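Local coordinates for protein endonuclease NucS (Thermococcus kodakarensis KOD1, PDB 5GKE) that binds double-stranded DNA and acts as a mismatch restriction endonuclease, and probably also cleaves single-stranded ends of branched DNA, at residues R183-H188 with P215-G220; G130-M135 with L178-R183; P92-I97 with V107-V112. The protein carries 1 engineered substitution. All blocks are in the same frame, centred on the assembly; numbering follows the deposited sequence.

Overall arrangement
Interactions 1 and 2 belong to the C-terminal nuclease domain and lie next to each other, their centres about 13 Å apart. They share Arg183 and touch where Pro215 CD meets Lys181 O at 3.2 Å. Interaction 2 holds Glu179 of the magnesium site, and its Lys181 reaches the phosphate of DC6 of chain C. Interaction 1 carries the protein surface on to DA3 and DC4 of chain D; the side chain of its Ala185 is about 10 Å from the magnesium. Interaction 3 lies in the N-terminal PH-like domain. Its centre is about 44 Å from that of interaction 1 and about 43 Å from that of interaction 2, and its nearest atom is about 7 Å from the bound DNA.

Interaction 1. Residues R183-H188 with P215-G220; sequences RRAELH and PSLTSG. With nucleotides of chain D; nucleotides of chain C.
Arg183 lays its backbone against the ring of Pro215, with Arg183 O 3.7 Å from Pro215 CD. Its side chain runs out, extended from CG to NE, to the DNA. There Arg183 NH1 donates a nearly straight bond (165°) to OP1 of DG9 of chain C, which lies in the guanidinium plane. Arg183 NH2 makes a salt bridge of 3.0 Å to Glu186 OE2, on the syn lone pair of that oxygen. Arg184 has CG anti to the backbone N (chi1 159°), and its chain passes Ser216 OG and Thr218 CG2. Arg184 NE gives a bent bond of 3.2 Å to Ser216 OG, which is tilted from the guanidinium plane. Leu217 O lies over one face of this guanidinium. At its edge, Arg184 NH1 is 2.8 Å from OP1 of DA3 of chain D, so opposite charges meet.

Ala185 forms a single backbone bridge with Leu217: Ala185 N donates to Ser216 O at 2.7 Å, and Thr218 N donates to Ala185 O at 2.9 Å. Ala185 CB packs on Leu217 CD2, beside Leu212 of strand 208-214. In this PD-(D/E)XK-type domain, the bridge lies just before helices 187-204 and 219-227, whose starts both face the DNA. Glu186 is the N-cap residue of the first helix, and its CG leans on Thr218 CG2. Thr218 caps the second helix through OG1, which accepts from Ala221 N and makes a weak bond to OP2 of DC4 of chain D. Leu187 places CD2 3.4 Å from Gly220 O, and its CD1 meets the backbone of DC4 of chain D. A CB on Gly220 would clash with OP2 of that nucleotide. Ser219 N donates to OP1 of DA3 of chain D at 3.1 Å.

Interaction 2. Residues G130-M135 with L178-R183; sequences GSEAEM and LELKRR. With MG (magnesium ion), chain E; nucleotides of chain C.
The Arg182 guanidinium presents its NE edge to Gly130 O, which lies in the guanidinium plane. Arg182 NE and NH2 both donate to this one oxygen, each from 2.7 Å, in a side-on grip. A bend at chi3 (-45°) puts NE within reach of it. Arg182 NH1 makes a weak bond to OP2 of DG9 of chain C, in an oblique position, and NH2 also donates to Arg44 O of the second subunit. An alanine here would probably leave Gly130 O without its two donors and the DG9 phosphate without its weak bond from NH1. The second flat group is the Glu134 carboxylate, whose OE2 accepts from Ser131 N and Ser131 OG on its anti side. With the weak return bond from Glu134 N to Ser131 OG, this is a capping box at the start of helix 132-141.

Glu132 N, in the first turn, donates to OP1 of DA7 of chain C at 3.0 Å, where the helix end would favour a negative group. The Glu132 chain is extended and crosses Leu180, with Glu132 CG 3.8 Å from Leu180 CB. A water accepts from Arg182 N at 2.7 Å and donates to Glu132 OE2 and to OP2 of DA7. Further along the helix, Met135 SD rests 3.5 Å from Lys181 O.

Strand 175-180 supplies the metal ligand Glu179. It binds magnesium with both carboxylate oxygens, and OP1 of DC6 of chain C is a ligand of the magnesium at 2.4 Å; Gln192 belongs to the same site. Lys181 NZ lies close to that OP1, and its salt bridge to Glu179 OE1 contains only a weak hydrogen bond. The magnesium, with Lys181 nearby, would probably draw charge from the DC6 phosphate, in keeping with the metal site of a PD-(D/E)XK-type domain.

Interaction 3. Residues P92-I97 with V107-V112; sequences PVLVSI and VELEEV
Strands 92-94 and 107-109 run antiparallel, their axes 4.6 Å apart at closest approach and their directions 152° apart. Leu94 and Val107 are a hydrogen-bonded pair: Leu94 N donates to Val107 O at 2.8 Å, and Val107 N to Leu94 O at 2.7 Å. A third bond runs from Leu109 N to Pro92 O, 2.8 Å long. Val93 and Glu108 between them are a non-hydrogen-bonded pair.

Leu94 and Val107 share one face of the sheet, with Leu94 CB 4.0 Å from Val107 CB. Leu94 CD1 also meets the tip of Leu109, 4.1 Å from its CD1, where the two side chains cross. Pro92 packs its CB on the same Leu109 CD1. Phe64 of strand 64-67 packs on both Leu94 and Val107, and Leu86 touches Pro92 and Leu94. This pairing is a beta hairpin, strands 92-98 and 103-109, within the antiparallel sheet of the PH-like domain.

The other face carries Val93 and Glu108. Val93 CG1 is anti to the backbone N (chi1 176°) and lies 3.7 Å from Val107 O, while Val93 CG2 meets Glu108 CG at 4.2 Å. The carboxylate of Glu108 reaches on to Asn91, which donates to its OE2. Past Leu109 the chain turns a corner at a classic beta bulge, where Glu110 and Glu111 both face Arg36 and Glu111 makes a salt bridge to it.

Interaction 1. Residues R183-H188 with P215-G220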
loop_
_atom_site.group_PDB
_atom_site.type_symbol
_atom_site.label_atom_id
_atom_site.label_comp_id
_atom_site.label_asym_id
_atom_site.label_seq_id
_atom_site.Cartn_x
_atom_site.Cartn_y
_atom_site.Cartn_z
ATOM N N ARG A 183 12.524 5.588 8.320
ATOM C CA ARG A 183 13.221 4.340 8.122
ATOM C C ARG A 183 14.428 4.606 7.234
ATOM O O ARG A 183 14.634 5.741 6.789
ATOM C CB ARG A 183 12.281 3.293 7.511
ATOM C CG ARG A 183 11.784 3.634 6.120
ATOM C CD ARG A 183 10.830 2.589 5.566
ATOM N NE ARG A 183 10.897 2.539 4.101
ATOM C CZ ARG A 183 10.167 1.733 3.331
ATOM N NH1 ARG A 183 9.296 0.897 3.876
ATOM N NH2 ARG A 183 10.310 1.760 2.009
ATOM N N ARG A 184 15.212 3.564 6.966
ATOM C CA ARG A 184 16.420 3.701 6.179
ATOM C C ARG A 184 16.141 4.449 4.872
ATOM O O ARG A 184 15.207 4.138 4.142
ATOM C CB ARG A 184 17.018 2.332 5.888
ATOM C CG ARG A 184 17.945 2.316 4.688
ATOM C CD ARG A 184 18.643 0.996 4.573
ATOM N NE ARG A 184 19.635 0.864 5.619
ATOM C CZ ARG A 184 20.879 0.474 5.397
ATOM N NH1 ARG A 184 21.261 0.176 4.162
ATOM N NH2 ARG A 184 21.736 0.391 6.402
ATOM N N ALA A 185 16.952 5.460 4.601
ATOM C CA ALA A 185 16.688 6.340 3.482
ATOM C C ALA A 185 17.199 5.764 2.172
ATOM O O ALA A 185 18.323 5.259 2.077
ATOM C CB ALA A 185 17.290 7.698 3.740
ATOM N N GLU A 186 16.357 5.871 1.160
ATOM C CA GLU A 186 16.631 5.324 -0.160
ATOM C C GLU A 186 16.879 6.433 -1.192
ATOM O O GLU A 186 16.802 7.619 -0.870
ATOM C CB GLU A 186 15.455 4.454 -0.600
ATOM C CG GLU A 186 15.160 3.302 0.344
ATOM C CD GLU A 186 13.800 2.647 0.088
ATOM O OE1 GLU A 186 13.486 2.330 -1.084
ATOM O OE2 GLU A 186 13.045 2.451 1.068
ATOM N N LEU A 187 17.156 6.040 -2.430
ATOM C CA LEU A 187 17.461 6.997 -3.501
ATOM C C LEU A 187 16.360 8.020 -3.680
ATOM O O LEU A 187 16.623 9.206 -3.860
ATOM C CB LEU A 187 17.687 6.271 -4.830
ATOM C CG LEU A 187 19.080 5.705 -5.051
ATOM C CD1 LEU A 187 19.109 4.929 -6.354
ATOM C CD2 LEU A 187 20.052 6.876 -5.097
ATOM N N HIS A 188 15.124 7.536 -3.621
ATOM C CA HIS A 188 13.928 8.363 -3.704
ATOM C C HIS A 188 14.049 9.592 -2.787
ATOM O O HIS A 188 13.768 10.712 -3.207
ATOM C CB HIS A 188 12.718 7.492 -3.339
ATOM C CG HIS A 188 11.422 8.232 -3.199
ATOM N ND1 HIS A 188 10.825 8.453 -1.978
ATOM C CD2 HIS A 188 10.586 8.756 -4.132
ATOM C CE1 HIS A 188 9.685 9.106 -2.159
ATOM N NE2 HIS A 188 9.520 9.302 -3.452
ATOM N N PRO A 215 17.358 7.250 10.112
ATOM C CA PRO A 215 18.205 6.381 10.944
ATOM C C PRO A 215 19.426 5.799 10.208
ATOM O O PRO A 215 20.369 5.379 10.868
ATOM C CB PRO A 215 17.241 5.272 11.390
ATOM C CG PRO A 215 16.037 5.390 10.517
ATOM C CD PRO A 215 15.952 6.809 10.089
ATOM N N SER A 216 19.407 5.797 8.876
ATOM C CA SER A 216 20.486 5.232 8.059
ATOM C C SER A 216 20.174 5.426 6.572
ATOM O O SER A 216 19.081 5.874 6.225
ATOM C CB SER A 216 20.680 3.739 8.349
ATOM O OG SER A 216 19.519 3.007 7.994
ATOM N N LEU A 217 21.129 5.062 5.713
ATOM C CA LEU A 217 21.010 5.178 4.253
ATOM C C LEU A 217 21.313 3.890 3.509
ATOM O O LEU A 217 22.132 3.091 3.959
ATOM C CB LEU A 217 21.984 6.221 3.719
ATOM C CG LEU A 217 22.081 7.512 4.486
ATOM C CD1 LEU A 217 23.110 8.401 3.827
ATOM C CD2 LEU A 217 20.706 8.107 4.419
ATOM N N THR A 218 20.702 3.709 2.345
ATOM C CA THR A 218 21.144 2.652 1.449
ATOM C C THR A 218 22.441 3.064 0.778
ATOM O O THR A 218 22.801 4.247 0.779
ATOM C CB THR A 218 20.113 2.325 0.379
ATOM O OG1 THR A 218 19.927 3.465 -0.475
ATOM C CG2 THR A 218 18.801 1.947 1.028
ATOM N N SER A 219 23.149 2.085 0.226
ATOM C CA SER A 219 24.377 2.350 -0.508
ATOM C C SER A 219 24.214 3.476 -1.537
ATOM O O SER A 219 25.001 4.429 -1.575
ATOM C CB SER A 219 24.841 1.077 -1.209
ATOM O OG SER A 219 23.759 0.487 -1.916
ATOM N N GLY A 220 23.180 3.368 -2.358
ATOM C CA GLY A 220 22.994 4.302 -3.448
ATOM C C GLY A 220 22.634 5.685 -2.954
ATOM O O GLY A 220 23.075 6.692 -3.512
ATOM P P DA D 3 20.881 -1.455 1.461
ATOM O OP1 DA D 3 22.027 -0.525 1.527
ATOM O OP2 DA D 3 19.638 -1.174 2.215
ATOM O "O5'" DA D 3 20.519 -1.613 -0.073
ATOM C "C5'" DA D 3 21.546 -1.625 -1.019
ATOM C "C4'" DA D 3 20.971 -1.658 -2.419
ATOM O "O4'" DA D 3 20.028 -2.755 -2.525
ATOM C "C3'" DA D 3 20.202 -0.402 -2.836
ATOM O "O3'" DA D 3 20.481 -0.127 -4.201
ATOM C "C2'" DA D 3 18.739 -0.821 -2.633
ATOM C "C1'" DA D 3 18.819 -2.273 -3.075
ATOM N N9 DA D 3 17.731 -3.134 -2.608
ATOM C C8 DA D 3 17.340 -3.359 -1.315
ATOM N N7 DA D 3 16.348 -4.217 -1.203
ATOM C C5 DA D 3 16.077 -4.582 -2.513
ATOM C C6 DA D 3 15.136 -5.470 -3.078
ATOM N N6 DA D 3 14.252 -6.165 -2.357
ATOM N N1 DA D 3 15.132 -5.607 -4.422
ATOM C C2 DA D 3 16.019 -4.905 -5.146
ATOM N N3 DA D 3 16.953 -4.049 -4.727
ATOM C C4 DA D 3 16.926 -3.930 -3.388
ATOM P P DC D 4 20.487 1.379 -4.750
ATOM O OP1 DC D 4 21.584 1.503 -5.746
ATOM O OP2 DC D 4 20.461 2.254 -3.553
ATOM O "O5'" DC D 4 19.095 1.494 -5.525
ATOM C "C5'" DC D 4 18.926 0.810 -6.742
ATOM C "C4'" DC D 4 17.457 0.539 -7.036
ATOM O "O4'" DC D 4 16.917 -0.401 -6.091
ATOM C "C3'" DC D 4 16.518 1.745 -6.969
ATOM O "O3'" DC D 4 16.353 2.284 -8.279
ATOM C "C2'" DC D 4 15.191 1.155 -6.420
ATOM C "C1'" DC D 4 15.523 -0.335 -6.216
ATOM N N1 DC D 4 14.904 -0.957 -5.008
ATOM C C2 DC D 4 13.992 -2.008 -5.167
ATOM O O2 DC D 4 13.711 -2.387 -6.315
ATOM N N3 DC D 4 13.442 -2.584 -4.055
ATOM C C4 DC D 4 13.778 -2.133 -2.837
ATOM N N4 DC D 4 13.222 -2.723 -1.768
ATOM C C5 DC D 4 14.713 -1.064 -2.662
ATOM C C6 DC D 4 15.247 -0.514 -3.765
ATOM P P DG C 9 7.112 1.537 7.345
ATOM O OP1 DG C 9 8.369 0.848 6.976
ATOM O OP2 DG C 9 7.145 2.878 7.961
ATOM O "O5'" DG C 9 6.203 1.595 6.038
ATOM C "C5'" DG C 9 6.071 0.443 5.223
ATOM C "C4'" DG C 9 4.610 0.060 5.051
ATOM O "O4'" DG C 9 3.914 1.099 4.323
ATOM C "C3'" DG C 9 4.387 -1.250 4.298
ATOM O "O3'" DG C 9 3.886 -2.238 5.193
ATOM C "C2'" DG C 9 3.364 -0.922 3.213
ATOM C "C1'" DG C 9 3.412 0.595 3.110
ATOM N N9 DG C 9 4.218 1.118 2.007
ATOM C C8 DG C 9 5.352 1.898 2.106
ATOM N N7 DG C 9 5.840 2.263 0.944
ATOM C C5 DG C 9 4.968 1.699 0.016
ATOM C C6 DG C 9 4.985 1.745 -1.404
ATOM O O6 DG C 9 5.802 2.318 -2.157
ATOM N N1 DG C 9 3.927 1.032 -1.949
ATOM C C2 DG C 9 2.968 0.359 -1.224
ATOM N N2 DG C 9 2.017 -0.266 -1.939
ATOM N N3 DG C 9 2.939 0.304 0.104
ATOM C C4 DG C 9 3.965 0.989 0.657
#

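Interaction 2. Residues G130-M135 with L178-R183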
loop_
_atom_site.group_PDB
_atom_site.type_symbol
_atom_site.label_atom_id
_atom_site.label_comp_id
_atom_site.label_asym_id
_atom_site.label_seq_id
_atom_site.Cartn_x
_atom_site.Cartn_y
_atom_site.Cartn_z
ATOM N N GLY A 130 6.180 6.755 16.464
ATOM C CA GLY A 130 7.319 6.347 15.662
ATOM C C GLY A 130 7.154 6.746 14.205
ATOM O O GLY A 130 7.700 6.094 13.315
ATOM N N SER A 131 6.397 7.819 13.972
ATOM C CA SER A 131 6.125 8.306 12.627
ATOM C C SER A 131 7.057 9.453 12.205
ATOM O O SER A 131 7.823 9.982 13.026
ATOM C CB SER A 131 4.681 8.783 12.546
ATOM O OG SER A 131 4.569 10.034 13.199
ATOM N N GLU A 132 6.941 9.878 10.943
ATOM C CA GLU A 132 7.748 11.000 10.440
ATOM C C GLU A 132 7.276 12.301 11.064
ATOM O O GLU A 132 8.086 13.178 11.364
ATOM C CB GLU A 132 7.712 11.130 8.902
ATOM C CG GLU A 132 8.617 12.299 8.410
ATOM C CD GLU A 132 8.562 12.599 6.895
ATOM O OE1 GLU A 132 8.355 13.788 6.532
ATOM O OE2 GLU A 132 8.773 11.672 6.068
ATOM N N ALA A 133 5.967 12.432 11.257
ATOM C CA ALA A 133 5.426 13.621 11.905
ATOM C C ALA A 133 6.094 13.845 13.269
ATOM O O ALA A 133 6.413 14.968 13.646
ATOM C CB ALA A 133 3.940 13.499 12.060
ATOM N N GLU A 134 6.342 12.763 13.988
ATOM C CA GLU A 134 6.952 12.886 15.296
ATOM C C GLU A 134 8.433 13.235 15.234
ATOM O O GLU A 134 8.950 13.891 16.133
ATOM C CB GLU A 134 6.743 11.603 16.074
ATOM C CG GLU A 134 5.301 11.446 16.485
ATOM C CD GLU A 134 5.011 10.056 16.950
ATOM O OE1 GLU A 134 4.913 9.854 18.179
ATOM O OE2 GLU A 134 4.906 9.165 16.080
ATOM N N MET A 135 9.122 12.794 14.186
ATOM C CA MET A 135 10.492 13.243 13.968
ATOM C C MET A 135 10.498 14.768 13.860
ATOM O O MET A 135 11.329 15.457 14.463
ATOM C CB MET A 135 11.082 12.635 12.697
ATOM C CG MET A 135 11.277 11.139 12.715
ATOM S SD MET A 135 12.107 10.576 11.211
ATOM C CE MET A 135 13.723 11.321 11.395
ATOM N N LEU A 178 15.474 20.243 5.399
ATOM C CA LEU A 178 15.552 18.899 5.966
ATOM C C LEU A 178 14.621 17.986 5.185
ATOM O O LEU A 178 13.476 18.361 4.893
ATOM C CB LEU A 178 15.164 18.876 7.435
ATOM C CG LEU A 178 15.903 19.698 8.483
ATOM C CD1 LEU A 178 15.381 19.277 9.856
ATOM C CD2 LEU A 178 17.417 19.524 8.385
ATOM N N GLU A 179 15.126 16.810 4.811
ATOM C CA GLU A 179 14.275 15.718 4.353
ATOM C C GLU A 179 14.323 14.593 5.392
ATOM O O GLU A 179 15.398 14.112 5.744
ATOM C CB GLU A 179 14.706 15.213 2.977
ATOM C CG GLU A 179 13.926 13.981 2.488
ATOM C CD GLU A 179 12.433 14.230 2.277
ATOM O OE1 GLU A 179 11.689 13.245 2.076
ATOM O OE2 GLU A 179 11.994 15.405 2.291
ATOM N N LEU A 180 13.159 14.213 5.909
ATOM C CA LEU A 180 13.075 13.210 6.968
ATOM C C LEU A 180 12.624 11.876 6.412
ATOM O O LEU A 180 11.807 11.828 5.481
ATOM C CB LEU A 180 12.105 13.642 8.069
ATOM C CG LEU A 180 12.117 15.102 8.506
ATOM C CD1 LEU A 180 11.057 15.366 9.597
ATOM C CD2 LEU A 180 13.509 15.499 8.974
ATOM N N LYS A 181 13.170 10.801 6.979
ATOM C CA LYS A 181 12.672 9.443 6.756
ATOM C C LYS A 181 12.675 8.673 8.057
ATOM O O LYS A 181 13.707 8.610 8.739
ATOM C CB LYS A 181 13.508 8.692 5.722
ATOM C CG LYS A 181 13.426 9.270 4.329
ATOM C CD LYS A 181 12.009 9.248 3.782
ATOM C CE LYS A 181 11.927 10.079 2.510
ATOM N NZ LYS A 181 10.539 10.391 2.090
ATOM N N ARG A 182 11.536 8.064 8.381
ATOM C CA ARG A 182 11.382 7.281 9.613
ATOM C C ARG A 182 12.139 5.964 9.529
ATOM O O ARG A 182 12.363 5.299 10.525
ATOM C CB ARG A 182 9.891 7.009 9.914
ATOM C CG ARG A 182 9.160 6.127 8.898
ATOM C CD ARG A 182 7.807 5.645 9.447
ATOM N NE ARG A 182 7.972 5.190 10.822
ATOM C CZ ARG A 182 8.474 4.006 11.155
ATOM N NH1 ARG A 182 8.815 3.137 10.219
ATOM N NH2 ARG A 182 8.625 3.689 12.423
ATOM N N ARG A 183 12.524 5.588 8.320
ATOM C CA ARG A 183 13.221 4.340 8.122
ATOM C C ARG A 183 14.428 4.606 7.234
ATOM O O ARG A 183 14.634 5.741 6.789
ATOM C CB ARG A 183 12.281 3.293 7.511
ATOM C CG ARG A 183 11.784 3.634 6.120
ATOM C CD ARG A 183 10.830 2.589 5.566
ATOM N NE ARG A 183 10.897 2.539 4.101
ATOM C CZ ARG A 183 10.167 1.733 3.331
ATOM N NH1 ARG A 183 9.296 0.897 3.876
ATOM N NH2 ARG A 183 10.310 1.760 2.009
HETATM MG MG MG E . 9.640 14.425 2.314
ATOM P P DC C 6 7.559 11.806 1.739
ATOM O OP1 DC C 6 8.770 12.176 2.506
ATOM O OP2 DC C 6 7.698 10.930 0.558
ATOM O "O5'" DC C 6 6.564 11.121 2.779
ATOM C "C5'" DC C 6 6.189 11.841 3.942
ATOM C "C4'" DC C 6 5.155 11.086 4.745
ATOM O "O4'" DC C 6 4.026 10.754 3.902
ATOM C "C3'" DC C 6 5.626 9.766 5.334
ATOM O "O3'" DC C 6 4.936 9.545 6.550
ATOM C "C2'" DC C 6 5.213 8.766 4.260
ATOM C "C1'" DC C 6 3.876 9.350 3.834
ATOM N N1 DC C 6 3.447 9.001 2.443
ATOM C C2 DC C 6 2.223 8.360 2.240
ATOM O O2 DC C 6 1.535 8.056 3.219
ATOM N N3 DC C 6 1.830 8.074 0.975
ATOM C C4 DC C 6 2.608 8.421 -0.062
ATOM N N4 DC C 6 2.182 8.119 -1.295
ATOM C C5 DC C 6 3.857 9.084 0.124
ATOM C C6 DC C 6 4.230 9.359 1.380
ATOM P P DA C 7 5.459 8.451 7.598
ATOM O OP1 DA C 7 4.934 8.861 8.919
ATOM O OP2 DA C 7 6.916 8.280 7.397
ATOM O "O5'" DA C 7 4.745 7.108 7.116
ATOM C "C5'" DA C 7 3.326 7.069 6.961
ATOM C "C4'" DA C 7 2.846 5.648 6.739
ATOM O "O4'" DA C 7 2.581 5.432 5.329
ATOM C "C3'" DA C 7 3.836 4.562 7.166
ATOM O "O3'" DA C 7 3.139 3.469 7.763
ATOM C "C2'" DA C 7 4.494 4.158 5.838
ATOM C "C1'" DA C 7 3.343 4.338 4.850
ATOM N N9 DA C 7 3.768 4.671 3.493
ATOM C C8 DA C 7 4.895 5.362 3.129
ATOM N N7 DA C 7 5.013 5.549 1.837
ATOM C C5 DA C 7 3.876 4.957 1.312
ATOM C C6 DA C 7 3.405 4.820 -0.011
ATOM N N6 DA C 7 4.059 5.304 -1.078
ATOM N N1 DA C 7 2.230 4.170 -0.194
ATOM C C2 DA C 7 1.580 3.693 0.882
ATOM N N3 DA C 7 1.923 3.763 2.172
ATOM C C4 DA C 7 3.092 4.415 2.320
ATOM P P DG C 9 7.112 1.537 7.345
ATOM O OP1 DG C 9 8.369 0.848 6.976
ATOM O OP2 DG C 9 7.145 2.878 7.961
ATOM O "O5'" DG C 9 6.203 1.595 6.038
ATOM C "C5'" DG C 9 6.071 0.443 5.223
ATOM C "C4'" DG C 9 4.610 0.060 5.051
ATOM O "O4'" DG C 9 3.914 1.099 4.323
ATOM C "C3'" DG C 9 4.387 -1.250 4.298
ATOM O "O3'" DG C 9 3.886 -2.238 5.193
ATOM C "C2'" DG C 9 3.364 -0.922 3.213
ATOM C "C1'" DG C 9 3.412 0.595 3.110
ATOM N N9 DG C 9 4.218 1.118 2.007
ATOM C C8 DG C 9 5.352 1.898 2.106
ATOM N N7 DG C 9 5.840 2.263 0.944
ATOM C C5 DG C 9 4.968 1.699 0.016
ATOM C C6 DG C 9 4.985 1.745 -1.404
ATOM O O6 DG C 9 5.802 2.318 -2.157
ATOM N N1 DG C 9 3.927 1.032 -1.949
ATOM C C2 DG C 9 2.968 0.359 -1.224
ATOM N N2 DG C 9 2.017 -0.266 -1.939
ATOM N N3 DG C 9 2.939 0.304 0.104
ATOM C C4 DG C 9 3.965 0.989 0.657
HETATM O O HOH W 1 9.500 8.676 6.742
#

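Interaction 3. Residues P92-I97 with V107-V112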
loop_
_atom_site.group_PDB
_atom_site.type_symbol
_atom_site.label_atom_id
_atom_site.label_comp_id
_atom_site.label_asym_id
_atom_site.label_seq_id
_atom_site.Cartn_x
_atom_site.Cartn_y
_atom_site.Cartn_z
ATOM N N PRO A 92 -25.139 -16.237 -8.264
ATOM C CA PRO A 92 -25.197 -14.896 -7.672
ATOM C C PRO A 92 -23.901 -14.144 -7.968
ATOM O O PRO A 92 -22.847 -14.765 -8.038
ATOM C CB PRO A 92 -25.345 -15.171 -6.171
ATOM C CG PRO A 92 -25.715 -16.621 -6.061
ATOM C CD PRO A 92 -25.098 -17.291 -7.247
ATOM N N VAL A 93 -23.969 -12.839 -8.166
ATOM C CA VAL A 93 -22.760 -12.087 -8.483
ATOM C C VAL A 93 -22.741 -10.809 -7.667
ATOM O O VAL A 93 -23.698 -10.031 -7.698
ATOM C CB VAL A 93 -22.666 -11.767 -9.997
ATOM C CG1 VAL A 93 -21.463 -10.899 -10.298
ATOM C CG2 VAL A 93 -22.593 -13.048 -10.796
ATOM N N LEU A 94 -21.678 -10.638 -6.888
ATOM C CA LEU A 94 -21.419 -9.393 -6.169
ATOM C C LEU A 94 -20.787 -8.370 -7.120
ATOM O O LEU A 94 -19.827 -8.700 -7.810
ATOM C CB LEU A 94 -20.499 -9.657 -4.990
ATOM C CG LEU A 94 -21.044 -9.745 -3.570
ATOM C CD1 LEU A 94 -22.401 -10.375 -3.514
ATOM C CD2 LEU A 94 -20.060 -10.504 -2.718
ATOM N N VAL A 95 -21.295 -7.139 -7.164
ATOM C CA VAL A 95 -20.856 -6.249 -8.229
ATOM C C VAL A 95 -19.990 -5.054 -7.809
ATOM O O VAL A 95 -18.932 -4.883 -8.392
ATOM C CB VAL A 95 -22.031 -5.788 -9.085
ATOM C CG1 VAL A 95 -21.601 -4.695 -10.029
ATOM C CG2 VAL A 95 -22.500 -6.969 -9.929
ATOM N N SER A 96 -20.400 -4.162 -6.923
ATOM C CA SER A 96 -19.415 -3.096 -6.561
ATOM C C SER A 96 -18.893 -2.178 -7.709
ATOM O O SER A 96 -17.862 -2.454 -8.341
ATOM C CB SER A 96 -18.198 -3.685 -5.851
ATOM O OG SER A 96 -17.402 -2.635 -5.332
ATOM N N ILE A 97 -19.670 -1.154 -8.036
ATOM C CA ILE A 97 -19.269 -0.128 -8.995
ATOM C C ILE A 97 -18.616 1.089 -8.323
ATOM O O ILE A 97 -19.012 1.510 -7.242
ATOM C CB ILE A 97 -20.490 0.328 -9.816
ATOM C CG1 ILE A 97 -20.892 -0.778 -10.792
ATOM C CG2 ILE A 97 -20.216 1.632 -10.552
ATOM C CD1 ILE A 97 -22.244 -0.565 -11.458
ATOM N N VAL A 107 -17.771 -10.328 -8.594
ATOM C CA VAL A 107 -17.463 -11.599 -7.943
ATOM C C VAL A 107 -18.581 -12.602 -8.157
ATOM O O VAL A 107 -19.655 -12.497 -7.553
ATOM C CB VAL A 107 -17.216 -11.443 -6.437
ATOM C CG1 VAL A 107 -16.846 -12.786 -5.831
ATOM C CG2 VAL A 107 -16.126 -10.439 -6.182
ATOM N N GLU A 108 -18.303 -13.588 -9.004
ATOM C CA GLU A 108 -19.246 -14.649 -9.296
ATOM C C GLU A 108 -19.196 -15.697 -8.196
ATOM O O GLU A 108 -18.177 -16.359 -8.014
ATOM C CB GLU A 108 -18.925 -15.290 -10.642
ATOM C CG GLU A 108 -19.984 -16.284 -11.107
ATOM C CD GLU A 108 -19.560 -17.097 -12.326
ATOM O OE1 GLU A 108 -18.604 -16.688 -13.027
ATOM O OE2 GLU A 108 -20.188 -18.150 -12.576
ATOM N N LEU A 109 -20.297 -15.891 -7.484
ATOM C CA LEU A 109 -20.282 -16.848 -6.389
ATOM C C LEU A 109 -20.738 -18.199 -6.910
ATOM O O LEU A 109 -21.917 -18.399 -7.176
ATOM C CB LEU A 109 -21.189 -16.367 -5.266
ATOM C CG LEU A 109 -20.840 -14.979 -4.742
ATOM C CD1 LEU A 109 -21.925 -14.464 -3.809
ATOM C CD2 LEU A 109 -19.513 -15.034 -4.017
ATOM N N GLU A 110 -19.802 -19.128 -7.050
ATOM C CA GLU A 110 -20.128 -20.441 -7.584
ATOM C C GLU A 110 -20.685 -21.363 -6.511
ATOM O O GLU A 110 -21.627 -22.103 -6.760
ATOM C CB GLU A 110 -18.901 -21.067 -8.228
ATOM C CG GLU A 110 -18.386 -20.265 -9.393
ATOM C CD GLU A 110 -17.129 -20.846 -9.983
ATOM O OE1 GLU A 110 -16.189 -21.144 -9.206
ATOM O OE2 GLU A 110 -17.092 -21.010 -11.225
ATOM N N GLU A 111 -20.062 -21.352 -5.337
ATOM C CA GLU A 111 -20.616 -22.012 -4.162
ATOM C C GLU A 111 -20.354 -21.212 -2.896
ATOM O O GLU A 111 -19.213 -20.974 -2.532
ATOM C CB GLU A 111 -20.031 -23.413 -4.024
ATOM C CG GLU A 111 -20.562 -24.195 -2.842
ATOM C CD GLU A 111 -20.082 -25.634 -2.859
ATOM O OE1 GLU A 111 -19.339 -26.000 -3.801
ATOM O OE2 GLU A 111 -20.447 -26.399 -1.936
ATOM N N VAL A 112 -21.395 -20.825 -2.189
ATOM C CA VAL A 112 -21.153 -20.052 -0.988
ATOM C C VAL A 112 -21.114 -20.976 0.233
ATOM O O VAL A 112 -22.130 -21.529 0.630
ATOM C CB VAL A 112 -22.226 -18.964 -0.811
ATOM C CG1 VAL A 112 -22.045 -18.243 0.521
ATOM C CG2 VAL A 112 -22.192 -17.987 -1.998
#